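Local coordinates for lysosome-associated membrane glycoprotein 2 (Mus musculus, PDB 5GV3), which is a lysosomal membrane glycoprotein, represented here by its first lumenal domain, that supports lysosome biogenesis and autophagy and directly inhibits the proton channel TMEM175, at residues 19-25 with 135-141; 24-29 with 97-103; 86-92 with 105-111. One frame throughout, in Å; residues are numbered along the deposited sequence.

Contact 1: residues 19-25 with 135-141. With ZN (zinc ion), chain E; NAG (2-acetamido-2-deoxy-beta-D-glucopyranose), chain M; NAG (2-acetamido-2-deoxy-beta-D-glucopyranose), chain P.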
# COMPACT_ATOMS: atom_id res chain seq x y z
N GLU A 19 -0.59 8.10 -2.04
CA GLU A 19 -1.97 8.17 -1.55
C GLU A 19 -2.73 6.91 -1.95
O GLU A 19 -2.53 6.38 -3.04
CB GLU A 19 -2.67 9.43 -2.08
CG GLU A 19 -2.01 10.75 -1.62
CD GLU A 19 -2.92 11.98 -1.74
OE1 GLU A 19 -4.12 11.86 -1.43
OE2 GLU A 19 -2.43 13.07 -2.12
N MET A 20 -3.60 6.42 -1.09
CA MET A 20 -4.41 5.24 -1.43
C MET A 20 -5.80 5.26 -0.82
O MET A 20 -6.01 5.84 0.24
CB MET A 20 -3.67 3.96 -1.03
CG MET A 20 -3.27 3.91 0.45
SD MET A 20 -2.64 2.30 1.05
CE MET A 20 -1.48 1.89 -0.18
N ASN A 21 -6.76 4.67 -1.53
CA ASN A 21 -8.07 4.44 -0.94
C ASN A 21 -8.60 3.08 -1.43
O ASN A 21 -8.08 2.50 -2.40
CB ASN A 21 -9.04 5.63 -1.15
CG ASN A 21 -9.47 5.88 -2.59
OD1 ASN A 21 -9.39 5.02 -3.46
ND2 ASN A 21 -9.95 7.11 -2.83
N PHE A 22 -9.56 2.55 -0.68
CA PHE A 22 -10.08 1.21 -0.92
C PHE A 22 -11.60 1.20 -0.95
O PHE A 22 -12.25 1.59 0.01
CB PHE A 22 -9.60 0.25 0.17
CG PHE A 22 -8.11 0.17 0.28
CD1 PHE A 22 -7.36 -0.46 -0.70
CD2 PHE A 22 -7.45 0.75 1.35
CE1 PHE A 22 -5.98 -0.52 -0.60
CE2 PHE A 22 -6.07 0.70 1.45
CZ PHE A 22 -5.34 0.07 0.48
N THR A 23 -12.15 0.75 -2.07
CA THR A 23 -13.59 0.65 -2.19
C THR A 23 -13.99 -0.79 -1.90
O THR A 23 -13.67 -1.70 -2.67
CB THR A 23 -14.06 1.08 -3.58
OG1 THR A 23 -13.56 2.40 -3.85
CG2 THR A 23 -15.57 1.12 -3.66
N ILE A 24 -14.66 -1.00 -0.77
CA ILE A 24 -14.98 -2.35 -0.31
C ILE A 24 -16.48 -2.63 -0.32
O ILE A 24 -17.28 -1.86 0.21
CB ILE A 24 -14.46 -2.59 1.12
CG1 ILE A 24 -12.95 -2.33 1.19
CG2 ILE A 24 -14.80 -4.03 1.59
CD1 ILE A 24 -12.38 -2.41 2.58
N THR A 25 -16.86 -3.74 -0.96
CA THR A 25 -18.24 -4.21 -0.92
C THR A 25 -18.34 -5.36 0.07
O THR A 25 -17.59 -6.33 -0.03
CB THR A 25 -18.72 -4.68 -2.31
OG1 THR A 25 -18.56 -3.63 -3.26
CG2 THR A 25 -20.21 -5.08 -2.25
N PRO A 135 -13.95 -8.51 -3.78
CA PRO A 135 -14.85 -7.37 -3.62
C PRO A 135 -14.17 -6.05 -3.29
O PRO A 135 -14.82 -5.18 -2.71
CB PRO A 135 -15.73 -7.80 -2.45
CG PRO A 135 -14.78 -8.55 -1.57
CD PRO A 135 -13.79 -9.24 -2.50
N VAL A 136 -12.90 -5.89 -3.65
CA VAL A 136 -12.19 -4.67 -3.28
C VAL A 136 -11.58 -3.97 -4.49
O VAL A 136 -10.88 -4.58 -5.29
CB VAL A 136 -11.06 -4.97 -2.27
CG1 VAL A 136 -10.32 -3.70 -1.92
CG2 VAL A 136 -11.62 -5.64 -1.01
N VAL A 137 -11.87 -2.68 -4.63
CA VAL A 137 -11.18 -1.87 -5.63
C VAL A 137 -10.10 -1.03 -4.94
O VAL A 137 -10.40 -0.19 -4.09
CB VAL A 137 -12.16 -0.96 -6.39
CG1 VAL A 137 -11.42 0.01 -7.29
CG2 VAL A 137 -13.14 -1.81 -7.19
N GLN A 138 -8.84 -1.28 -5.31
CA GLN A 138 -7.71 -0.56 -4.73
C GLN A 138 -7.23 0.54 -5.67
O GLN A 138 -7.03 0.31 -6.87
CB GLN A 138 -6.56 -1.53 -4.42
CG GLN A 138 -7.00 -2.72 -3.58
CD GLN A 138 -5.89 -3.71 -3.32
OE1 GLN A 138 -4.75 -3.50 -3.73
NE2 GLN A 138 -6.21 -4.80 -2.63
N LYS A 139 -7.06 1.74 -5.14
CA LYS A 139 -6.52 2.85 -5.93
C LYS A 139 -5.28 3.44 -5.26
O LYS A 139 -5.27 3.70 -4.06
CB LYS A 139 -7.58 3.93 -6.14
CG LYS A 139 -8.71 3.52 -7.08
CD LYS A 139 -9.69 4.67 -7.30
CE LYS A 139 -10.80 4.30 -8.27
NZ LYS A 139 -10.24 4.03 -9.63
N TYR A 140 -4.23 3.62 -6.05
CA TYR A 140 -2.95 4.17 -5.59
C TYR A 140 -2.54 5.33 -6.49
O TYR A 140 -2.69 5.23 -7.71
CB TYR A 140 -1.85 3.10 -5.59
CG TYR A 140 -2.22 1.81 -4.89
CD1 TYR A 140 -2.01 1.66 -3.53
CD2 TYR A 140 -2.77 0.74 -5.59
CE1 TYR A 140 -2.34 0.48 -2.89
CE2 TYR A 140 -3.10 -0.45 -4.94
CZ TYR A 140 -2.88 -0.56 -3.59
OH TYR A 140 -3.20 -1.71 -2.90
N TRP A 141 -2.03 6.42 -5.91
CA TRP A 141 -1.53 7.54 -6.70
C TRP A 141 -0.57 8.46 -5.93
O TRP A 141 -0.32 8.25 -4.75
CB TRP A 141 -2.71 8.35 -7.26
CG TRP A 141 -3.45 9.21 -6.24
CD1 TRP A 141 -3.29 10.55 -6.01
CD2 TRP A 141 -4.49 8.78 -5.34
NE1 TRP A 141 -4.15 10.98 -5.02
CE2 TRP A 141 -4.90 9.91 -4.60
CE3 TRP A 141 -5.11 7.54 -5.10
CZ2 TRP A 141 -5.90 9.83 -3.62
CZ3 TRP A 141 -6.09 7.47 -4.13
CH2 TRP A 141 -6.48 8.61 -3.40
ZN ZN E . -4.31 13.76 -2.01
C1 NAG M . -10.44 7.64 -4.09
C2 NAG M . -11.27 8.91 -3.91
C3 NAG M . -11.78 9.41 -5.26
C4 NAG M . -10.62 9.55 -6.24
C5 NAG M . -9.82 8.25 -6.32
C6 NAG M . -8.58 8.38 -7.17
C7 NAG M . -12.47 9.28 -1.79
C8 NAG M . -13.68 8.95 -0.97
N2 NAG M . -12.39 8.70 -2.99
O3 NAG M . -12.43 10.66 -5.10
O4 NAG M . -11.12 9.88 -7.53
O5 NAG M . -9.37 7.89 -5.00
O6 NAG M . -7.65 9.25 -6.56
O7 NAG M . -11.60 10.05 -1.38
C1 NAG P . -23.51 -9.66 -1.62
C2 NAG P . -22.22 -10.36 -1.22
C3 NAG P . -22.34 -11.88 -1.41
C4 NAG P . -23.58 -12.42 -0.71
C5 NAG P . -24.80 -11.66 -1.20
C6 NAG P . -26.08 -12.09 -0.52
C7 NAG P . -20.27 -8.90 -1.54
C8 NAG P . -19.16 -8.51 -2.46
N2 NAG P . -21.09 -9.85 -1.98
O3 NAG P . -21.18 -12.50 -0.87
O4 NAG P . -23.73 -13.80 -1.00
O5 NAG P . -24.64 -10.26 -0.92
O6 NAG P . -27.07 -11.08 -0.65
O7 NAG P . -20.42 -8.37 -0.44
O HOH W 1 -10.84 2.57 -4.28
O HOH W 2 -16.06 -2.84 -3.93

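Contact 2: residues 24-29 with 97-103. With NAG (2-acetamido-2-deoxy-beta-D-glucopyranose), chain P.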
# COMPACT_ATOMS: atom_id res chain seq x y z
N ILE A 24 -14.66 -1.00 -0.77
CA ILE A 24 -14.98 -2.35 -0.31
C ILE A 24 -16.48 -2.63 -0.32
O ILE A 24 -17.28 -1.86 0.21
CB ILE A 24 -14.46 -2.59 1.12
CG1 ILE A 24 -12.95 -2.33 1.19
CG2 ILE A 24 -14.80 -4.03 1.59
CD1 ILE A 24 -12.38 -2.41 2.58
N THR A 25 -16.86 -3.74 -0.96
CA THR A 25 -18.24 -4.21 -0.92
C THR A 25 -18.34 -5.36 0.07
O THR A 25 -17.59 -6.33 -0.03
CB THR A 25 -18.72 -4.68 -2.31
OG1 THR A 25 -18.56 -3.63 -3.26
CG2 THR A 25 -20.21 -5.08 -2.25
N TYR A 26 -19.25 -5.25 1.02
CA TYR A 26 -19.46 -6.32 1.99
C TYR A 26 -20.94 -6.67 2.13
O TYR A 26 -21.80 -5.85 1.84
CB TYR A 26 -18.87 -5.93 3.35
CG TYR A 26 -19.48 -4.69 3.96
CD1 TYR A 26 -19.08 -3.43 3.57
CD2 TYR A 26 -20.44 -4.79 4.97
CE1 TYR A 26 -19.63 -2.29 4.14
CE2 TYR A 26 -20.98 -3.66 5.54
CZ TYR A 26 -20.58 -2.41 5.12
OH TYR A 26 -21.13 -1.29 5.70
N GLU A 27 -21.22 -7.89 2.58
CA GLU A 27 -22.60 -8.33 2.71
C GLU A 27 -23.28 -7.73 3.93
O GLU A 27 -22.72 -7.69 5.03
CB GLU A 27 -22.68 -9.87 2.78
CG GLU A 27 -24.11 -10.39 2.91
CD GLU A 27 -24.20 -11.90 2.97
OE1 GLU A 27 -23.15 -12.58 2.90
OE2 GLU A 27 -25.33 -12.42 3.07
N THR A 28 -24.48 -7.22 3.70
CA THR A 28 -25.34 -6.62 4.72
C THR A 28 -26.64 -7.43 4.88
O THR A 28 -26.90 -8.36 4.13
CB THR A 28 -25.63 -5.15 4.40
OG1 THR A 28 -26.01 -5.04 3.02
CG2 THR A 28 -24.36 -4.34 4.59
N THR A 29 -27.45 -7.07 5.89
CA THR A 29 -28.63 -7.84 6.27
C THR A 29 -29.74 -7.96 5.20
O THR A 29 -29.88 -7.10 4.32
CB THR A 29 -29.27 -7.26 7.54
OG1 THR A 29 -30.29 -8.15 8.02
CG2 THR A 29 -29.87 -5.89 7.27
N VAL A 97 -16.76 1.50 10.46
CA VAL A 97 -16.62 1.69 9.02
C VAL A 97 -17.46 0.67 8.24
O VAL A 97 -17.84 0.91 7.10
CB VAL A 97 -15.13 1.62 8.59
CG1 VAL A 97 -14.53 0.34 9.02
CG2 VAL A 97 -14.97 1.84 7.08
N PHE A 98 -17.76 -0.48 8.86
CA PHE A 98 -18.61 -1.48 8.21
C PHE A 98 -19.92 -1.73 8.99
O PHE A 98 -20.12 -2.82 9.54
CB PHE A 98 -17.85 -2.80 8.05
CG PHE A 98 -16.55 -2.68 7.31
CD1 PHE A 98 -16.53 -2.49 5.94
CD2 PHE A 98 -15.34 -2.77 7.98
CE1 PHE A 98 -15.33 -2.38 5.26
CE2 PHE A 98 -14.14 -2.66 7.30
CZ PHE A 98 -14.14 -2.46 5.94
N PRO A 99 -20.81 -0.73 9.02
CA PRO A 99 -22.07 -0.91 9.75
C PRO A 99 -23.04 -1.84 9.02
O PRO A 99 -23.25 -1.69 7.82
CB PRO A 99 -22.64 0.51 9.82
CG PRO A 99 -22.12 1.17 8.58
CD PRO A 99 -20.75 0.58 8.35
N GLY A 100 -23.63 -2.78 9.75
CA GLY A 100 -24.62 -3.67 9.16
C GLY A 100 -24.02 -4.89 8.49
O GLY A 100 -24.71 -5.59 7.74
N ALA A 101 -22.74 -5.13 8.73
CA ALA A 101 -22.06 -6.28 8.13
C ALA A 101 -22.57 -7.60 8.70
O ALA A 101 -22.75 -7.75 9.90
CB ALA A 101 -20.56 -6.17 8.34
N VAL A 102 -22.76 -8.57 7.82
CA VAL A 102 -23.18 -9.90 8.22
C VAL A 102 -21.96 -10.73 8.63
O VAL A 102 -21.97 -11.40 9.67
CB VAL A 102 -23.97 -10.59 7.11
CG1 VAL A 102 -24.14 -12.07 7.41
CG2 VAL A 102 -25.32 -9.91 6.95
N ALA A 103 -20.91 -10.69 7.82
CA ALA A 103 -19.71 -11.47 8.08
C ALA A 103 -18.92 -10.81 9.21
O ALA A 103 -18.88 -9.59 9.32
CB ALA A 103 -18.86 -11.61 6.83
C1 NAG P . -23.51 -9.66 -1.62
C2 NAG P . -22.22 -10.36 -1.22
C3 NAG P . -22.34 -11.88 -1.41
C4 NAG P . -23.58 -12.42 -0.71
C5 NAG P . -24.80 -11.66 -1.20
C6 NAG P . -26.08 -12.09 -0.52
C7 NAG P . -20.27 -8.90 -1.54
C8 NAG P . -19.16 -8.51 -2.46
N2 NAG P . -21.09 -9.85 -1.98
O3 NAG P . -21.18 -12.50 -0.87
O4 NAG P . -23.73 -13.80 -1.00
O5 NAG P . -24.64 -10.26 -0.92
O6 NAG P . -27.07 -11.08 -0.65
O7 NAG P . -20.42 -8.37 -0.44
O HOH W 3 -20.27 -8.90 5.82

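Contact 3: residues 86-92 with 105-111. With NAG (2-acetamido-2-deoxy-beta-D-glucopyranose), chain N.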
# COMPACT_ATOMS: atom_id res chain seq x y z
N ILE A 86 1.29 -7.25 -2.28
CA ILE A 86 0.45 -6.21 -1.73
C ILE A 86 -0.78 -6.88 -1.14
O ILE A 86 -1.49 -7.61 -1.82
CB ILE A 86 0.04 -5.18 -2.79
CG1 ILE A 86 1.27 -4.52 -3.40
CG2 ILE A 86 -0.88 -4.12 -2.17
CD1 ILE A 86 0.96 -3.61 -4.57
N VAL A 87 -1.00 -6.65 0.15
CA VAL A 87 -2.10 -7.29 0.86
C VAL A 87 -2.91 -6.29 1.67
O VAL A 87 -2.36 -5.46 2.40
CB VAL A 87 -1.58 -8.39 1.81
CG1 VAL A 87 -2.71 -8.93 2.66
CG2 VAL A 87 -0.93 -9.51 1.02
N LEU A 88 -4.23 -6.38 1.53
CA LEU A 88 -5.15 -5.59 2.33
C LEU A 88 -5.95 -6.51 3.25
O LEU A 88 -6.48 -7.53 2.80
CB LEU A 88 -6.10 -4.79 1.44
CG LEU A 88 -7.17 -3.96 2.16
CD1 LEU A 88 -6.55 -2.72 2.76
CD2 LEU A 88 -8.29 -3.59 1.19
N SER A 89 -6.01 -6.17 4.53
CA SER A 89 -6.86 -6.90 5.47
C SER A 89 -7.87 -5.95 6.08
O SER A 89 -7.52 -4.86 6.54
CB SER A 89 -6.03 -7.57 6.57
OG SER A 89 -5.09 -8.46 6.02
N TYR A 90 -9.13 -6.34 6.04
CA TYR A 90 -10.17 -5.51 6.63
C TYR A 90 -11.07 -6.33 7.55
O TYR A 90 -11.32 -7.51 7.32
CB TYR A 90 -10.98 -4.78 5.56
CG TYR A 90 -11.71 -5.63 4.55
CD1 TYR A 90 -11.06 -6.10 3.42
CD2 TYR A 90 -13.05 -5.93 4.72
CE1 TYR A 90 -11.73 -6.85 2.48
CE2 TYR A 90 -13.73 -6.70 3.79
CZ TYR A 90 -13.07 -7.15 2.67
OH TYR A 90 -13.75 -7.91 1.74
N ASN A 91 -11.51 -5.67 8.62
CA ASN A 91 -12.24 -6.30 9.70
C ASN A 91 -13.68 -5.81 9.72
O ASN A 91 -13.95 -4.67 10.10
CB ASN A 91 -11.52 -5.98 11.01
CG ASN A 91 -12.17 -6.59 12.22
OD1 ASN A 91 -13.29 -7.10 12.17
ND2 ASN A 91 -11.46 -6.52 13.35
N THR A 92 -14.62 -6.67 9.34
CA THR A 92 -16.01 -6.26 9.21
C THR A 92 -16.75 -6.25 10.55
O THR A 92 -17.93 -5.90 10.62
CB THR A 92 -16.78 -7.15 8.23
OG1 THR A 92 -16.58 -8.52 8.57
CG2 THR A 92 -16.31 -6.89 6.81
N GLY A 105 -15.13 -10.79 11.46
CA GLY A 105 -13.74 -11.18 11.40
C GLY A 105 -13.04 -10.49 10.25
O GLY A 105 -13.58 -9.60 9.59
N VAL A 106 -11.81 -10.94 10.03
CA VAL A 106 -10.92 -10.36 9.05
C VAL A 106 -11.07 -10.99 7.68
O VAL A 106 -11.23 -12.20 7.56
CB VAL A 106 -9.46 -10.50 9.51
CG1 VAL A 106 -8.49 -9.95 8.47
CG2 VAL A 106 -9.28 -9.77 10.83
N HIS A 107 -11.10 -10.16 6.66
CA HIS A 107 -10.98 -10.67 5.31
C HIS A 107 -9.71 -10.13 4.67
O HIS A 107 -9.29 -9.01 4.95
CB HIS A 107 -12.21 -10.32 4.46
CG HIS A 107 -13.48 -10.93 4.96
ND1 HIS A 107 -13.69 -12.30 4.96
CD2 HIS A 107 -14.64 -10.38 5.39
CE1 HIS A 107 -14.90 -12.56 5.43
NE2 HIS A 107 -15.50 -11.41 5.68
N THR A 108 -9.10 -10.94 3.82
CA THR A 108 -7.82 -10.60 3.23
C THR A 108 -7.90 -10.71 1.72
O THR A 108 -8.40 -11.69 1.17
CB THR A 108 -6.70 -11.52 3.76
OG1 THR A 108 -6.65 -11.44 5.19
CG2 THR A 108 -5.36 -11.12 3.19
N VAL A 109 -7.49 -9.66 1.03
CA VAL A 109 -7.45 -9.68 -0.42
C VAL A 109 -6.00 -9.57 -0.85
O VAL A 109 -5.25 -8.75 -0.34
CB VAL A 109 -8.30 -8.57 -1.04
CG1 VAL A 109 -8.24 -8.64 -2.56
CG2 VAL A 109 -9.73 -8.69 -0.55
N LYS A 110 -5.61 -10.43 -1.78
CA LYS A 110 -4.23 -10.45 -2.25
C LYS A 110 -4.15 -9.84 -3.65
O LYS A 110 -5.03 -10.04 -4.49
CB LYS A 110 -3.69 -11.88 -2.22
CG LYS A 110 -2.20 -11.98 -1.94
CD LYS A 110 -1.83 -13.42 -1.61
CE LYS A 110 -2.42 -13.84 -0.26
NZ LYS A 110 -1.87 -15.12 0.25
N ASN A 111 -3.07 -9.11 -3.90
CA ASN A 111 -2.84 -8.48 -5.19
C ASN A 111 -1.77 -9.25 -5.93
O ASN A 111 -0.68 -9.46 -5.41
CB ASN A 111 -2.42 -7.01 -4.99
CG ASN A 111 -2.44 -6.21 -6.27
OD1 ASN A 111 -2.04 -6.69 -7.33
ND2 ASN A 111 -2.89 -4.96 -6.18
C1 NAG N . -11.99 -7.04 14.58
C2 NAG N . -10.93 -7.50 15.56
C3 NAG N . -11.61 -8.05 16.81
C4 NAG N . -12.54 -7.00 17.41
C5 NAG N . -13.49 -6.43 16.35
C6 NAG N . -14.23 -5.21 16.84
C7 NAG N . -8.76 -8.20 14.66
C8 NAG N . -7.96 -9.33 14.09
N2 NAG N . -10.03 -8.48 14.98
O3 NAG N . -10.61 -8.42 17.76
O4 NAG N . -13.31 -7.59 18.45
O5 NAG N . -12.79 -6.02 15.17
O6 NAG N . -13.49 -4.02 16.59
O7 NAG N . -8.29 -7.07 14.82
O HOH W 4 1.09 -7.68 -5.00
O HOH W 5 -3.98 -6.64 -2.17

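Contact 1: residues 19-25 with 135-141
The carbonyl oxygen of Pro135 takes two donors, the backbone N of Thr25 at 3.0 Å and a water that also donates to the carbonyl oxygen of Thr23. That same water is hydrogen-bonded to OG1 of Thr25, whose hydroxyl has a further partner in Thr35 on the next strand. From here residues 19-25 and 136-141 run antiparallel, with Glu19, Asn21 and Thr23 facing Trp141, Lys139 and Val137 as hydrogen-bonded pairs. The bond from Thr23 N to Val137 O is nearly straight, 172° at the hydrogen. These are neighbouring strands in one of the sheets of the beta-prism that characterises LAMP lumenal domains, and their two faces differ sharply. Inward, Phe22, Ile24, Val136 and Tyr140 give apolar bulk. CG of Gln138 meets the rim of the Phe22 ring at CD1, 3.7 Å away, with the amide turned almost perpendicular to the ring. The buried amide is not left idle, since Tyr140 OH donates to its OE1, and Tyr140 OH is also hydrogen-bonded to NE1 of Trp70. Outward, Trp141 has CG set between the backbone N and the carbonyl carbon (chi1 73°), which brings the indole across the partner strand beside Glu19 and Met20. CB of Glu19 lies over one face, 3.7 Å from the centre of the five-membered ring, a CH-pi contact; O6 of the sugar on Asn21 sits above the opposite face, 3.4 Å from CD2 of Trp141. A flat, wide indole suits such a sandwiched place at a partly exposed surface. The glycan is joined through Asn21 ND2, and Lys139 runs its CD to 3.7 Å from the sugar C5 before its NZ reaches Thr130. On the Glu19 side of the indole, the carboxylate chelates a zinc ion, OE1 and OE2 each at 2.0 Å.

Contact 2: residues 24-29 with 97-103
Tyr26 reaches from strand 24-28 into the loop 97-103, where each part of its ring has a different neighbour. Phe98 approaches over one face in an edge-to-face pair, the ring planes at 85° and the centroids 5.2 Å apart; CB of Phe98 lies over the same face. CD1 of Phe98 comes closest, 3.6 Å from Tyr26 CE1. The methyl of Ala101 meets CD2 of Tyr26 at 3.6 Å, small enough to fit close beside the ring. At the tip, Tyr26 OH donates to the carbonyl oxygen of Pro99 at 3.0 Å, the oxygen lying near the ring plane while the donor stands out of the carbonyl plane. A phenol suits this spot because it packs as an aromatic yet holds a loop carbonyl. Phe98, purely apolar, also turns its rim to Ile24, with CZ 3.8 Å from CD1 of Ile24, and it also meets Ile36 of strand 32-39 and Ala67. Farther along, Val102 N donates to Glu27 O at 2.9 Å, and a water bridges the same oxygen to Ala103 N. The valine CG2, placed anti to its carbonyl carbon by chi1 168°, rests 3.5 Å from the carbonyl carbon of Thr28, so a branched apolar side chain shields the backbone at the end of the strand. The Glu27 chain, fully extended, runs beside a sugar of the glycan on that side of the strand, its OE1 3.6 Å from the sugar C4. The carbonyl that Tyr26 holds belongs to a type II beta turn, Phe98 to Ala101: Pro99 takes the second position, and Gly100 the third with the positive phi (86°) that glycine adopts readily, a compact reversal within the long connection between strands 81-91 and 106-117.

Contact 3: residues 86-92 with 105-111
Tyr90 and His107 form a hydrogen-bonded pair in the antiparallel ladder between strands 86-91 and 106-110, where 106-117 is the outermost strand of a four-stranded sheet of the LAMP prism. From CB of Tyr90, chi1 of 60° holds the ring near both backbone arms and tips it across the neighbouring strand. CD1 passes 3.7 Å from the carbonyl oxygen of His107, and CE1 meets CG2 of Val109 at the ring edge. On the other edge, CE2 lies 4.1 Å from CD2 of the imidazole, with the two rings oblique at 55°. CZ is nearest to CB of His107, 3.7 Å away, and this methylene lies over the face as a CH-pi contact. The tip, OH, is 3.9 Å from the same CB and touches Pro135. A large aromatic therefore fills the side facing strand 136-146. Opposite it, small polar and branched residues suit the outer surface: Ser89 OG and Thr108 OG1 share a weak hydrogen bond at 3.5 Å. Asn91 bears a glycan there, whose methyl C8 sits 3.5 Å from CG2 of Val106.

Contacts 1 and 3 lie near the domain's middle and are ladders in separate sheets that face each other: Val136 packs on Val109, Tyr140 on Ile86, and Pro135 on Tyr90. Their facing sides are largely apolar, while their outer sides carry glycans and hydroxyls. Contact 2 sits farther out, at the end of strand 11-28, which it shares with contact 1 through Ile24 and Thr25, and its partner is a loop rather than a strand. There an aromatic pair and two direct hydrogen bonds replace regular pairing. That loop leads from one strand of contact 3 to the other; Phe98 and Ala101 pack on Asn91 and Thr92, and a probable hydrogen bond between Thr92 OG1 and Ala103 O further joins contact 2 to contact 3.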